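Long-range contact in beta-galactosidase (Trichoderma reesei, PDB 3OG2), which probably hydrolyses terminal non-reducing beta-D-galactose residues of beta-D-galactosides, as a member of glycoside hydrolase family 35: residues 218-226 against 261-272. Sequence-based numbering, arbitrary orientation.
Sequences FPGGTGAPG and WRQDHLNISPST
In the TIM-barrel domain, the loop between helix 193-205 and strand 236-239 packs along one side of helix 261-268 and the turn after it, with Pro219, Ala224 and Pro225 meeting Trp261, Asp264, Ile268 and Ser269; the Trp261 side chain lies about 9 Å from that of Glu278, a galactose-binding residue, though no galactose is bound in this model. At the start of the helix, Pro219 CG, in a ring that crosses the Trp261 side chain at about a right angle, lies 3.8 Å from Trp261 NE1. It also touches Asp264 OD2, a carboxylate oxygen hydrogen-bonded to Thr260. Ile268 splits its branches: CG1 beside the backbone N (chi1 -65°) sends CD1 to Pro219 CB and puts CG2 anti to N, 3.7 Å from Ala224 CB and against Gly221 CA, where positive phi by itself favours glycine. Beyond the helix, Ser269 OG sits 3.4 Å from Pro225 CD. The same hydroxyl donates to Thr272 OG1 (2.7 Å). Without it, as with an alanine here, Thr272 OG1 would probably lose this donor and a small gap would open beside the Pro225 ring. One water donates to Pro225 O (2.7 Å) and to Ile268 O, bridging the two backbones. Apart from this polar link the contact is mainly van der Waals packing.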
loop_
_atom_site.group_PDB
_atom_site.type_symbol
_atom_site.label_atom_id
_atom_site.label_comp_id
_atom_site.label_asym_id
_atom_site.label_seq_id
_atom_site.Cartn_x
_atom_site.Cartn_y
_atom_site.Cartn_z
ATOM N N PHE A 218 -18.424 -3.450 6.459
ATOM C CA PHE A 218 -18.671 -3.989 7.785
ATOM C C PHE A 218 -19.497 -5.236 7.542
ATOM O O PHE A 218 -19.936 -5.496 6.403
ATOM C CB PHE A 218 -19.378 -2.941 8.675
ATOM C CG PHE A 218 -20.782 -2.638 8.177
ATOM C CD1 PHE A 218 -21.010 -1.718 7.172
ATOM C CD2 PHE A 218 -21.881 -3.286 8.716
ATOM C CE1 PHE A 218 -22.308 -1.452 6.704
ATOM C CE2 PHE A 218 -23.181 -3.028 8.266
ATOM C CZ PHE A 218 -23.383 -2.108 7.254
ATOM N N PRO A 219 -19.742 -6.069 8.553
ATOM C CA PRO A 219 -20.539 -7.279 8.324
ATOM C C PRO A 219 -22.031 -6.959 8.185
ATOM O O PRO A 219 -22.848 -7.191 9.076
ATOM C CB PRO A 219 -20.235 -8.154 9.551
ATOM C CG PRO A 219 -19.111 -7.507 10.235
ATOM C CD PRO A 219 -19.183 -6.045 9.912
ATOM N N GLY A 220 -22.425 -6.364 7.069
ATOM C CA GLY A 220 -23.798 -5.978 6.803
ATOM C C GLY A 220 -24.539 -7.034 6.000
ATOM O O GLY A 220 -25.751 -6.866 5.779
ATOM N N GLY A 221 -23.897 -8.073 5.508
ATOM C CA GLY A 221 -24.543 -9.142 4.748
ATOM C C GLY A 221 -24.756 -8.815 3.267
ATOM O O GLY A 221 -25.367 -9.654 2.562
ATOM N N THR A 222 -24.360 -7.658 2.780
ATOM C CA THR A 222 -24.693 -7.308 1.382
ATOM C C THR A 222 -23.964 -8.199 0.411
ATOM O O THR A 222 -22.727 -8.326 0.513
ATOM C CB THR A 222 -24.373 -5.816 1.149
ATOM O OG1 THR A 222 -25.205 -5.054 2.068
ATOM C CG2 THR A 222 -24.701 -5.373 -0.256
ATOM N N GLY A 223 -24.700 -8.793 -0.511
ATOM C CA GLY A 223 -24.127 -9.601 -1.592
ATOM C C GLY A 223 -23.803 -10.993 -1.109
ATOM O O GLY A 223 -23.205 -11.779 -1.886
ATOM N N ALA A 224 -24.085 -11.401 0.119
ATOM C CA ALA A 224 -23.733 -12.722 0.563
ATOM C C ALA A 224 -24.462 -13.801 -0.195
ATOM O O ALA A 224 -25.602 -13.602 -0.633
ATOM C CB ALA A 224 -24.053 -12.842 2.053
ATOM N N PRO A 225 -23.846 -14.993 -0.276
ATOM C CA PRO A 225 -24.611 -16.156 -0.749
ATOM C C PRO A 225 -25.926 -16.298 -0.005
ATOM O O PRO A 225 -25.991 -16.116 1.196
ATOM C CB PRO A 225 -23.673 -17.295 -0.368
ATOM C CG PRO A 225 -22.299 -16.680 -0.550
ATOM C CD PRO A 225 -22.414 -15.280 0.060
ATOM N N GLY A 226 -27.001 -16.604 -0.732
ATOM C CA GLY A 226 -28.317 -16.688 -0.112
ATOM C C GLY A 226 -29.113 -15.404 -0.339
ATOM O O GLY A 226 -30.322 -15.420 -0.082
ATOM N N TRP A 261 -17.005 -11.101 15.117
ATOM C CA TRP A 261 -16.941 -11.509 13.716
ATOM C C TRP A 261 -17.168 -13.005 13.502
ATOM O O TRP A 261 -17.649 -13.361 12.406
ATOM C CB TRP A 261 -15.627 -10.993 13.132
ATOM C CG TRP A 261 -15.619 -9.525 12.888
ATOM C CD1 TRP A 261 -16.654 -8.653 12.923
ATOM C CD2 TRP A 261 -14.459 -8.735 12.554
ATOM N NE1 TRP A 261 -16.238 -7.364 12.646
ATOM C CE2 TRP A 261 -14.887 -7.406 12.406
ATOM C CE3 TRP A 261 -13.096 -9.086 12.374
ATOM C CZ2 TRP A 261 -14.019 -6.351 12.069
ATOM C CZ3 TRP A 261 -12.245 -8.041 12.044
ATOM C CH2 TRP A 261 -12.689 -6.710 11.899
ATOM N N ARG A 262 -16.789 -13.863 14.448
ATOM C CA ARG A 262 -17.096 -15.292 14.237
ATOM C C ARG A 262 -18.602 -15.474 14.145
ATOM O O ARG A 262 -19.141 -16.128 13.254
ATOM C CB ARG A 262 -16.479 -16.096 15.387
ATOM C CG ARG A 262 -16.996 -17.527 15.423
ATOM C CD ARG A 262 -16.553 -18.324 14.184
ATOM N NE ARG A 262 -17.050 -19.714 14.381
ATOM C CZ ARG A 262 -17.192 -20.662 13.484
ATOM N NH1 ARG A 262 -16.837 -20.359 12.218
ATOM N NH2 ARG A 262 -17.681 -21.840 13.885
ATOM N N GLN A 263 -19.345 -14.918 15.107
ATOM C CA GLN A 263 -20.818 -15.047 15.080
ATOM C C GLN A 263 -21.414 -14.307 13.886
ATOM O O GLN A 263 -22.358 -14.833 13.261
ATOM C CB GLN A 263 -21.448 -14.489 16.363
ATOM C CG GLN A 263 -22.942 -14.863 16.402
ATOM C CD GLN A 263 -23.185 -16.380 16.359
ATOM O OE1 GLN A 263 -22.603 -17.126 17.152
ATOM N NE2 GLN A 263 -24.063 -16.859 15.448
ATOM N N ASP A 264 -20.908 -13.131 13.546
ATOM C CA ASP A 264 -21.434 -12.452 12.352
ATOM C C ASP A 264 -21.228 -13.345 11.127
ATOM O O ASP A 264 -22.102 -13.408 10.279
ATOM C CB ASP A 264 -20.699 -11.146 12.128
ATOM C CG ASP A 264 -20.924 -10.103 13.184
ATOM O OD1 ASP A 264 -22.031 -10.109 13.814
ATOM O OD2 ASP A 264 -20.045 -9.232 13.375
ATOM N N HIS A 265 -20.098 -14.032 11.049
ATOM C CA HIS A 265 -19.811 -14.889 9.895
ATOM C C HIS A 265 -20.821 -16.019 9.823
ATOM O O HIS A 265 -21.403 -16.362 8.778
ATOM C CB HIS A 265 -18.368 -15.447 10.046
ATOM C CG HIS A 265 -18.162 -16.420 8.907
ATOM N ND1 HIS A 265 -18.183 -15.985 7.593
ATOM C CD2 HIS A 265 -18.004 -17.752 8.872
ATOM C CE1 HIS A 265 -18.016 -17.071 6.797
ATOM N NE2 HIS A 265 -17.900 -18.139 7.552
ATOM N N LEU A 266 -21.076 -16.658 10.974
ATOM C CA LEU A 266 -22.075 -17.718 11.009
ATOM C C LEU A 266 -23.456 -17.203 10.682
ATOM O O LEU A 266 -24.252 -17.952 10.116
ATOM C CB LEU A 266 -22.102 -18.344 12.399
ATOM C CG LEU A 266 -20.809 -19.148 12.701
ATOM C CD1 LEU A 266 -20.830 -19.578 14.170
ATOM C CD2 LEU A 266 -20.606 -20.284 11.708
ATOM N N ASN A 267 -23.764 -15.956 11.029
ATOM C CA ASN A 267 -25.095 -15.419 10.748
ATOM C C ASN A 267 -25.256 -15.093 9.269
ATOM O O ASN A 267 -26.345 -15.185 8.665
ATOM C CB ASN A 267 -25.302 -14.138 11.547
ATOM C CG ASN A 267 -25.451 -14.354 13.014
ATOM O OD1 ASN A 267 -25.729 -15.486 13.457
ATOM N ND2 ASN A 267 -25.257 -13.297 13.794
ATOM N N ILE A 268 -24.193 -14.643 8.623
ATOM C CA ILE A 268 -24.255 -14.096 7.281
ATOM C C ILE A 268 -23.927 -15.144 6.216
ATOM O O ILE A 268 -24.651 -15.168 5.201
ATOM C CB ILE A 268 -23.299 -12.886 7.108
ATOM C CG1 ILE A 268 -23.750 -11.728 8.001
ATOM C CG2 ILE A 268 -23.118 -12.451 5.651
ATOM C CD1 ILE A 268 -22.697 -10.627 8.177
ATOM N N SER A 269 -22.834 -15.888 6.333
ATOM C CA SER A 269 -22.424 -16.738 5.197
ATOM C C SER A 269 -21.697 -17.967 5.730
ATOM O O SER A 269 -20.490 -18.136 5.518
ATOM C CB SER A 269 -21.490 -15.958 4.246
ATOM O OG SER A 269 -21.406 -16.695 3.009
ATOM N N PRO A 270 -22.388 -18.831 6.467
ATOM C CA PRO A 270 -21.716 -19.978 7.101
ATOM C C PRO A 270 -21.176 -20.995 6.097
ATOM O O PRO A 270 -20.319 -21.820 6.441
ATOM C CB PRO A 270 -22.847 -20.621 7.958
ATOM C CG PRO A 270 -24.121 -20.160 7.304
ATOM C CD PRO A 270 -23.860 -18.749 6.770
ATOM N N SER A 271 -21.605 -20.920 4.845
ATOM C CA SER A 271 -21.178 -21.896 3.837
ATOM C C SER A 271 -19.842 -21.545 3.179
ATOM O O SER A 271 -19.326 -22.370 2.379
ATOM C CB SER A 271 -22.250 -22.039 2.747
ATOM O OG SER A 271 -22.325 -20.855 1.948
ATOM N N THR A 272 -19.290 -20.338 3.495
ATOM C CA THR A 272 -18.066 -19.906 2.800
ATOM C C THR A 272 -17.016 -19.508 3.814
ATOM O O THR A 272 -17.314 -19.274 4.996
ATOM C CB THR A 272 -18.381 -18.768 1.800
ATOM O OG1 THR A 272 -18.990 -17.649 2.469
ATOM C CG2 THR A 272 -19.354 -19.194 0.719
HETATM O O HOH W 1 -25.559 -17.683 3.310
#